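Local coordinates for MAGE domain-containing protein (Xenopus laevis, PDB 7DG2) that probably serves as the Nse3-type MAGE subunit that, paired with Nse1, holds and shapes Nse4 within the DNA-associated Smc5/6 complex, at residues B[98-109]-B[145-156]. Numbering follows the deposited sequence.
Sequences KLGLLMVILSLI and LVTEEFVKQKYL
Leu102 meets two aromatic rings, Phe150 and Tyr155. Its CB lies over one face of the Phe150 ring, 4.2 Å from the centroid and 28° off the normal, a CH-pi contact; Leu145 CG covers the opposite face toward the rim, while Ile105 CD1 and Gln153 OE1 come to the edge. On the Tyr155 ring, Leu102 CD2 sits over the face, 3.5 Å from the centroid, a second CH-pi contact, and Gln153 OE1 is again at the edge. Leu102 CG stands anti to the backbone N (chi1 171°), which puts CD2 on the Tyr155 ring and CD1 near Leu156 CG. Tyr155 OH hydrogen-bonds to Glu180 and to Arg64 of the Nse4 chain. Beyond the rings, Leu101 CD2 and Leu145 CD2 meet tip to tip at 3.7 Å, as do Ile105 CD1 and Val146 CG2 at 3.8 Å. At the partly exposed end, Lys98, extended beyond CG, runs past Leu145 CD1, and its NZ reaches the syn lone pair of Glu149 OE1 at 2.8 Å, a salt bridge. Cutting Lys98 back to an alanine is likely to leave the Glu149 carboxylate without this charged mate and Leu145 CD1 less covered. The axes of 98-109 and 145-152 cross at -97° with a closest approach of 11.7 Å, and a Schellman motif at Lys154 turns the chain into strand 156-160: nearly perpendicular helix packing consistent with a winged-helix core of the MAGE homology domain.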
ATOM      1  N   LYS B  98      -7.860   9.771  -3.883  1.00 20.23           N
ATOM      2  CA  LYS B  98      -8.610  10.185  -2.704  1.00 18.85           C
ATOM      3  C   LYS B  98      -7.979  11.401  -2.049  1.00 19.17           C
ATOM      4  O   LYS B  98      -8.696  12.259  -1.529  1.00 18.32           O
ATOM      5  CB  LYS B  98      -8.699   9.047  -1.688  1.00 21.42           C
ATOM      6  CG  LYS B  98      -9.635   7.912  -2.071  1.00 23.28           C
ATOM      7  CD  LYS B  98      -9.497   6.776  -1.072  1.00 26.48           C
ATOM      8  CE  LYS B  98     -10.398   5.612  -1.438  1.00 27.43           C
ATOM      9  NZ  LYS B  98     -10.387   4.572  -0.362  1.00 33.75           N
ATOM     10  N   LEU B  99      -6.641  11.503  -2.067  1.00 18.36           N
ATOM     11  CA  LEU B  99      -6.011  12.667  -1.458  1.00 18.15           C
ATOM     12  C   LEU B  99      -6.279  13.927  -2.268  1.00 18.49           C
ATOM     13  O   LEU B  99      -6.391  15.016  -1.695  1.00 17.63           O
ATOM     14  CB  LEU B  99      -4.498  12.448  -1.308  1.00 20.59           C
ATOM     15  CG  LEU B  99      -3.831  13.462  -0.386  1.00 24.67           C
ATOM     16  CD1 LEU B  99      -4.220  13.174   1.064  1.00 24.13           C
ATOM     17  CD2 LEU B  99      -2.340  13.436  -0.551  1.00 25.35           C
ATOM     18  N   GLY B 100      -6.379  13.800  -3.596  1.00 19.35           N
ATOM     19  CA  GLY B 100      -6.806  14.932  -4.400  1.00 18.82           C
ATOM     20  C   GLY B 100      -8.162  15.454  -3.958  1.00 19.37           C
ATOM     21  O   GLY B 100      -8.352  16.660  -3.775  1.00 20.06           O
ATOM     22  N   LEU B 101      -9.121  14.546  -3.761  1.00 18.00           N
ATOM     23  CA  LEU B 101     -10.449  14.966  -3.316  1.00 19.21           C
ATOM     24  C   LEU B 101     -10.385  15.586  -1.927  1.00 19.05           C
ATOM     25  O   LEU B 101     -10.961  16.652  -1.680  1.00 17.63           O
ATOM     26  CB  LEU B 101     -11.418  13.784  -3.337  1.00 18.94           C
ATOM     27  CG  LEU B 101     -12.784  14.068  -2.711  1.00 22.28           C
ATOM     28  CD1 LEU B 101     -13.485  15.196  -3.444  1.00 23.21           C
ATOM     29  CD2 LEU B 101     -13.652  12.817  -2.714  1.00 22.71           C
ATOM     30  N   LEU B 102      -9.669  14.939  -1.006  1.00 18.37           N
ATOM     31  CA  LEU B 102      -9.578  15.478   0.345  1.00 17.88           C
ATOM     32  C   LEU B 102      -8.964  16.866   0.342  1.00 19.08           C
ATOM     33  O   LEU B 102      -9.423  17.760   1.067  1.00 17.50           O
ATOM     34  CB  LEU B 102      -8.765  14.537   1.237  1.00 17.86           C
ATOM     35  CG  LEU B 102      -8.432  15.112   2.620  1.00 19.05           C
ATOM     36  CD1 LEU B 102      -9.697  15.273   3.451  1.00 17.20           C
ATOM     37  CD2 LEU B 102      -7.448  14.185   3.306  1.00 19.34           C
ATOM     38  N   MET B 103      -7.928  17.079  -0.473  1.00 16.68           N
ATOM     39  CA  MET B 103      -7.267  18.379  -0.467  1.00 18.32           C
ATOM     40  C   MET B 103      -8.210  19.483  -0.935  1.00 18.60           C
ATOM     41  O   MET B 103      -8.170  20.612  -0.427  1.00 20.24           O
ATOM     42  CB  MET B 103      -6.022  18.333  -1.351  1.00 16.12           C
ATOM     43  CG  MET B 103      -5.354  19.689  -1.549  1.00 20.21           C
ATOM     44  SD  MET B 103      -4.675  20.373  -0.024  1.00 21.79           S
ATOM     45  CE  MET B 103      -2.923  19.986  -0.233  1.00 19.67           C
ATOM     46  N   VAL B 104      -9.066  19.172  -1.902  1.00 17.29           N
ATOM     47  CA  VAL B 104     -10.042  20.151  -2.375  1.00 18.93           C
ATOM     48  C   VAL B 104     -11.009  20.513  -1.254  1.00 19.48           C
ATOM     49  O   VAL B 104     -11.358  21.688  -1.066  1.00 18.99           O
ATOM     50  CB  VAL B 104     -10.772  19.591  -3.609  1.00 20.34           C
ATOM     51  CG1 VAL B 104     -11.975  20.448  -3.957  1.00 21.50           C
ATOM     52  CG2 VAL B 104      -9.815  19.503  -4.780  1.00 22.64           C
ATOM     53  N   ILE B 105     -11.434  19.516  -0.475  1.00 18.32           N
ATOM     54  CA  ILE B 105     -12.343  19.760   0.645  1.00 18.95           C
ATOM     55  C   ILE B 105     -11.637  20.544   1.751  1.00 20.47           C
ATOM     56  O   ILE B 105     -12.182  21.514   2.297  1.00 18.78           O
ATOM     57  CB  ILE B 105     -12.914  18.426   1.167  1.00 18.12           C
ATOM     58  CG1 ILE B 105     -13.774  17.760   0.094  1.00 19.92           C
ATOM     59  CG2 ILE B 105     -13.714  18.639   2.445  1.00 21.50           C
ATOM     60  CD1 ILE B 105     -14.196  16.335   0.470  1.00 20.13           C
ATOM     61  N   LEU B 106     -10.416  20.133   2.111  1.00 17.25           N
ATOM     62  CA  LEU B 106      -9.668  20.889   3.116  1.00 17.54           C
ATOM     63  C   LEU B 106      -9.472  22.333   2.677  1.00 17.96           C
ATOM     64  O   LEU B 106      -9.466  23.250   3.507  1.00 18.60           O
ATOM     65  CB  LEU B 106      -8.301  20.241   3.372  1.00 15.84           C
ATOM     66  CG  LEU B 106      -8.292  18.855   4.040  1.00 16.76           C
ATOM     67  CD1 LEU B 106      -6.866  18.305   4.071  1.00 15.55           C
ATOM     68  CD2 LEU B 106      -8.839  18.931   5.453  1.00 17.04           C
ATOM     69  N   SER B 107      -9.262  22.540   1.377  1.00 18.39           N
ATOM     70  CA  SER B 107      -9.054  23.882   0.848  1.00 20.01           C
ATOM     71  C   SER B 107     -10.273  24.757   1.091  1.00 20.40           C
ATOM     72  O   SER B 107     -10.148  25.879   1.591  1.00 22.09           O
ATOM     73  CB  SER B 107      -8.732  23.823  -0.647  1.00 19.11           C
ATOM     74  OG  SER B 107      -7.463  23.219  -0.882  1.00 20.42           O
ATOM     75  N   LEU B 108     -11.462  24.255   0.749  1.00 21.02           N
ATOM     76  CA  LEU B 108     -12.674  25.050   0.936  1.00 20.24           C
ATOM     77  C   LEU B 108     -12.866  25.400   2.404  1.00 23.51           C
ATOM     78  O   LEU B 108     -13.132  26.556   2.755  1.00 22.87           O
ATOM     79  CB  LEU B 108     -13.891  24.298   0.390  1.00 21.29           C
ATOM     80  CG  LEU B 108     -15.211  25.078   0.533  1.00 25.94           C
ATOM     81  CD1 LEU B 108     -15.161  26.337  -0.309  1.00 26.16           C
ATOM     82  CD2 LEU B 108     -16.434  24.225   0.169  1.00 21.89           C
ATOM     83  N   ILE B 109     -12.696  24.413   3.280  1.00 20.69           N
ATOM     84  CA  ILE B 109     -12.887  24.636   4.708  1.00 21.31           C
ATOM     85  C   ILE B 109     -11.952  25.728   5.204  1.00 22.31           C
ATOM     86  O   ILE B 109     -12.377  26.695   5.841  1.00 22.89           O
ATOM     87  CB  ILE B 109     -12.675  23.324   5.480  1.00 17.80           C
ATOM     88  CG1 ILE B 109     -13.739  22.291   5.109  1.00 20.44           C
ATOM     89  CG2 ILE B 109     -12.615  23.598   6.987  1.00 20.94           C
ATOM     90  CD1 ILE B 109     -13.428  20.906   5.669  1.00 19.32           C
ATOM     91  N   LEU B 145     -17.355   7.997   1.388  1.00 24.76           N
ATOM     92  CA  LEU B 145     -15.942   8.372   1.430  1.00 23.63           C
ATOM     93  C   LEU B 145     -15.740   9.647   2.236  1.00 22.40           C
ATOM     94  O   LEU B 145     -14.851   9.715   3.096  1.00 21.82           O
ATOM     95  CB  LEU B 145     -15.402   8.546   0.007  1.00 21.55           C
ATOM     96  CG  LEU B 145     -13.963   9.064  -0.103  1.00 20.59           C
ATOM     97  CD1 LEU B 145     -13.014   8.088   0.573  1.00 24.74           C
ATOM     98  CD2 LEU B 145     -13.574   9.275  -1.564  1.00 22.48           C
ATOM     99  N   VAL B 146     -16.571  10.663   1.985  1.00 20.75           N
ATOM    100  CA  VAL B 146     -16.362  11.977   2.594  1.00 19.78           C
ATOM    101  C   VAL B 146     -16.884  12.034   4.028  1.00 23.79           C
ATOM    102  O   VAL B 146     -16.223  12.593   4.911  1.00 21.89           O
ATOM    103  CB  VAL B 146     -16.992  13.072   1.714  1.00 21.74           C
ATOM    104  CG1 VAL B 146     -16.920  14.410   2.418  1.00 21.48           C
ATOM    105  CG2 VAL B 146     -16.279  13.138   0.354  1.00 23.18           C
ATOM    106  N   THR B 147     -18.073  11.479   4.297  1.00 21.76           N
ATOM    107  CA  THR B 147     -18.683  11.625   5.616  1.00 21.43           C
ATOM    108  C   THR B 147     -18.348  10.493   6.577  1.00 22.84           C
ATOM    109  O   THR B 147     -18.601  10.632   7.780  1.00 23.92           O
ATOM    110  CB  THR B 147     -20.217  11.732   5.509  1.00 23.87           C
ATOM    111  OG1 THR B 147     -20.766  10.481   5.070  1.00 27.00           O
ATOM    112  CG2 THR B 147     -20.601  12.828   4.538  1.00 28.62           C
ATOM    113  N   GLU B 148     -17.792   9.383   6.096  1.00 24.60           N
ATOM    114  CA  GLU B 148     -17.452   8.264   6.968  1.00 22.35           C
ATOM    115  C   GLU B 148     -15.964   7.947   6.916  1.00 21.58           C
ATOM    116  O   GLU B 148     -15.288   8.047   7.944  1.00 23.14           O
ATOM    117  CB  GLU B 148     -18.294   7.024   6.602  1.00 26.15           C
ATOM    118  CG  GLU B 148     -19.806   7.255   6.729  1.00 30.43           C
ATOM    119  CD  GLU B 148     -20.639   6.007   6.452  1.00 39.57           C
ATOM    120  OE1 GLU B 148     -20.117   4.879   6.593  1.00 38.72           O
ATOM    121  OE2 GLU B 148     -21.823   6.161   6.089  1.00 43.31           O
ATOM    122  N   GLU B 149     -15.427   7.604   5.745  1.00 21.97           N
ATOM    123  CA  GLU B 149     -14.033   7.172   5.663  1.00 21.59           C
ATOM    124  C   GLU B 149     -13.081   8.284   6.089  1.00 19.99           C
ATOM    125  O   GLU B 149     -12.230   8.081   6.965  1.00 20.81           O
ATOM    126  CB  GLU B 149     -13.707   6.700   4.247  1.00 22.43           C
ATOM    127  CG  GLU B 149     -12.249   6.262   4.058  1.00 23.41           C
ATOM    128  CD  GLU B 149     -12.026   5.519   2.745  1.00 28.45           C
ATOM    129  OE1 GLU B 149     -10.909   5.589   2.181  1.00 27.43           O
ATOM    130  OE2 GLU B 149     -12.981   4.871   2.271  1.00 33.98           O
ATOM    131  N   PHE B 150     -13.205   9.468   5.478  1.00 19.04           N
ATOM    132  CA  PHE B 150     -12.344  10.588   5.868  1.00 18.49           C
ATOM    133  C   PHE B 150     -12.537  10.963   7.332  1.00 18.34           C
ATOM    134  O   PHE B 150     -11.605  11.451   7.976  1.00 17.48           O
ATOM    135  CB  PHE B 150     -12.612  11.813   4.992  1.00 20.28           C
ATOM    136  CG  PHE B 150     -12.100  11.705   3.578  1.00 21.18           C
ATOM    137  CD1 PHE B 150     -11.144  10.760   3.217  1.00 21.57           C
ATOM    138  CD2 PHE B 150     -12.558  12.592   2.612  1.00 19.88           C
ATOM    139  CE1 PHE B 150     -10.668  10.701   1.914  1.00 19.39           C
ATOM    140  CE2 PHE B 150     -12.100  12.532   1.304  1.00 18.86           C
ATOM    141  CZ  PHE B 150     -11.145  11.588   0.955  1.00 17.76           C
ATOM    142  N   VAL B 151     -13.731  10.741   7.879  1.00 17.75           N
ATOM    143  CA  VAL B 151     -13.997  11.132   9.257  1.00 18.14           C
ATOM    144  C   VAL B 151     -13.380  10.139  10.238  1.00 17.51           C
ATOM    145  O   VAL B 151     -12.765  10.544  11.236  1.00 19.73           O
ATOM    146  CB  VAL B 151     -15.518  11.295   9.458  1.00 17.70           C
ATOM    147  CG1 VAL B 151     -15.828  11.590  10.904  1.00 21.02           C
ATOM    148  CG2 VAL B 151     -16.017  12.439   8.593  1.00 19.57           C
ATOM    149  N   LYS B 152     -13.503   8.836   9.956  1.00 20.12           N
ATOM    150  CA  LYS B 152     -12.895   7.825  10.820  1.00 19.83           C
ATOM    151  C   LYS B 152     -11.373   7.867  10.754  1.00 20.38           C
ATOM    152  O   LYS B 152     -10.699   7.501  11.724  1.00 18.37           O
ATOM    153  CB  LYS B 152     -13.408   6.442  10.439  1.00 21.74           C
ATOM    154  CG  LYS B 152     -14.877   6.236  10.798  1.00 28.20           C
ATOM    155  CD  LYS B 152     -15.583   5.380   9.772  1.00 35.10           C
ATOM    156  CE  LYS B 152     -14.904   4.040   9.595  1.00 37.15           C
ATOM    157  NZ  LYS B 152     -15.541   3.265   8.482  1.00 49.23           N
ATOM    158  N   GLN B 153     -10.821   8.317   9.632  1.00 19.40           N
ATOM    159  CA  GLN B 153      -9.383   8.550   9.538  1.00 15.23           C
ATOM    160  C   GLN B 153      -8.950   9.817  10.257  1.00 17.55           C
ATOM    161  O   GLN B 153      -7.740  10.051  10.395  1.00 17.71           O
ATOM    162  CB  GLN B 153      -8.976   8.606   8.063  1.00 15.97           C
ATOM    163  CG  GLN B 153      -9.135   7.258   7.363  1.00 16.41           C
ATOM    164  CD  GLN B 153      -8.912   7.350   5.853  1.00 18.65           C
ATOM    165  OE1 GLN B 153      -9.194   8.378   5.227  1.00 18.86           O
ATOM    166  NE2 GLN B 153      -8.403   6.273   5.265  1.00 20.76           N
ATOM    167  N   LYS B 154      -9.907  10.627  10.736  1.00 18.86           N
ATOM    168  CA  LYS B 154      -9.663  11.911  11.395  1.00 16.75           C
ATOM    169  C   LYS B 154      -9.074  12.958  10.454  1.00 16.65           C
ATOM    170  O   LYS B 154      -8.459  13.923  10.917  1.00 19.50           O
ATOM    171  CB  LYS B 154      -8.760  11.777  12.625  1.00 20.39           C
ATOM    172  CG  LYS B 154      -9.198  10.708  13.602  1.00 25.54           C
ATOM    173  CD  LYS B 154     -10.567  10.981  14.143  1.00 26.54           C
ATOM    174  CE  LYS B 154     -10.787  10.166  15.414  1.00 34.77           C
ATOM    175  NZ  LYS B 154     -12.156  10.371  15.949  1.00 30.11           N
ATOM    176  N   TYR B 155      -9.257  12.797   9.140  1.00 17.65           N
ATOM    177  CA  TYR B 155      -8.934  13.896   8.235  1.00 18.34           C
ATOM    178  C   TYR B 155      -9.955  15.016   8.341  1.00 17.93           C
ATOM    179  O   TYR B 155      -9.608  16.186   8.181  1.00 18.72           O
ATOM    180  CB  TYR B 155      -8.873  13.416   6.789  1.00 17.61           C
ATOM    181  CG  TYR B 155      -7.584  12.735   6.399  1.00 17.67           C
ATOM    182  CD1 TYR B 155      -6.373  13.409   6.474  1.00 16.33           C
ATOM    183  CD2 TYR B 155      -7.593  11.433   5.901  1.00 18.39           C
ATOM    184  CE1 TYR B 155      -5.187  12.795   6.080  1.00 18.02           C
ATOM    185  CE2 TYR B 155      -6.425  10.809   5.523  1.00 17.78           C
ATOM    186  CZ  TYR B 155      -5.233  11.493   5.602  1.00 19.27           C
ATOM    187  OH  TYR B 155      -4.075  10.850   5.227  1.00 21.31           O
ATOM    188  N   LEU B 156     -11.214  14.678   8.610  1.00 19.57           N
ATOM    189  CA  LEU B 156     -12.273  15.666   8.718  1.00 18.61           C
ATOM    190  C   LEU B 156     -13.078  15.420   9.985  1.00 20.34           C
ATOM    191  O   LEU B 156     -13.163  14.292  10.477  1.00 21.64           O
ATOM    192  CB  LEU B 156     -13.212  15.603   7.512  1.00 17.99           C
ATOM    193  CG  LEU B 156     -12.625  15.851   6.117  1.00 18.80           C
ATOM    194  CD1 LEU B 156     -13.658  15.549   5.043  1.00 17.99           C
ATOM    195  CD2 LEU B 156     -12.104  17.273   5.994  1.00 16.05           C
TER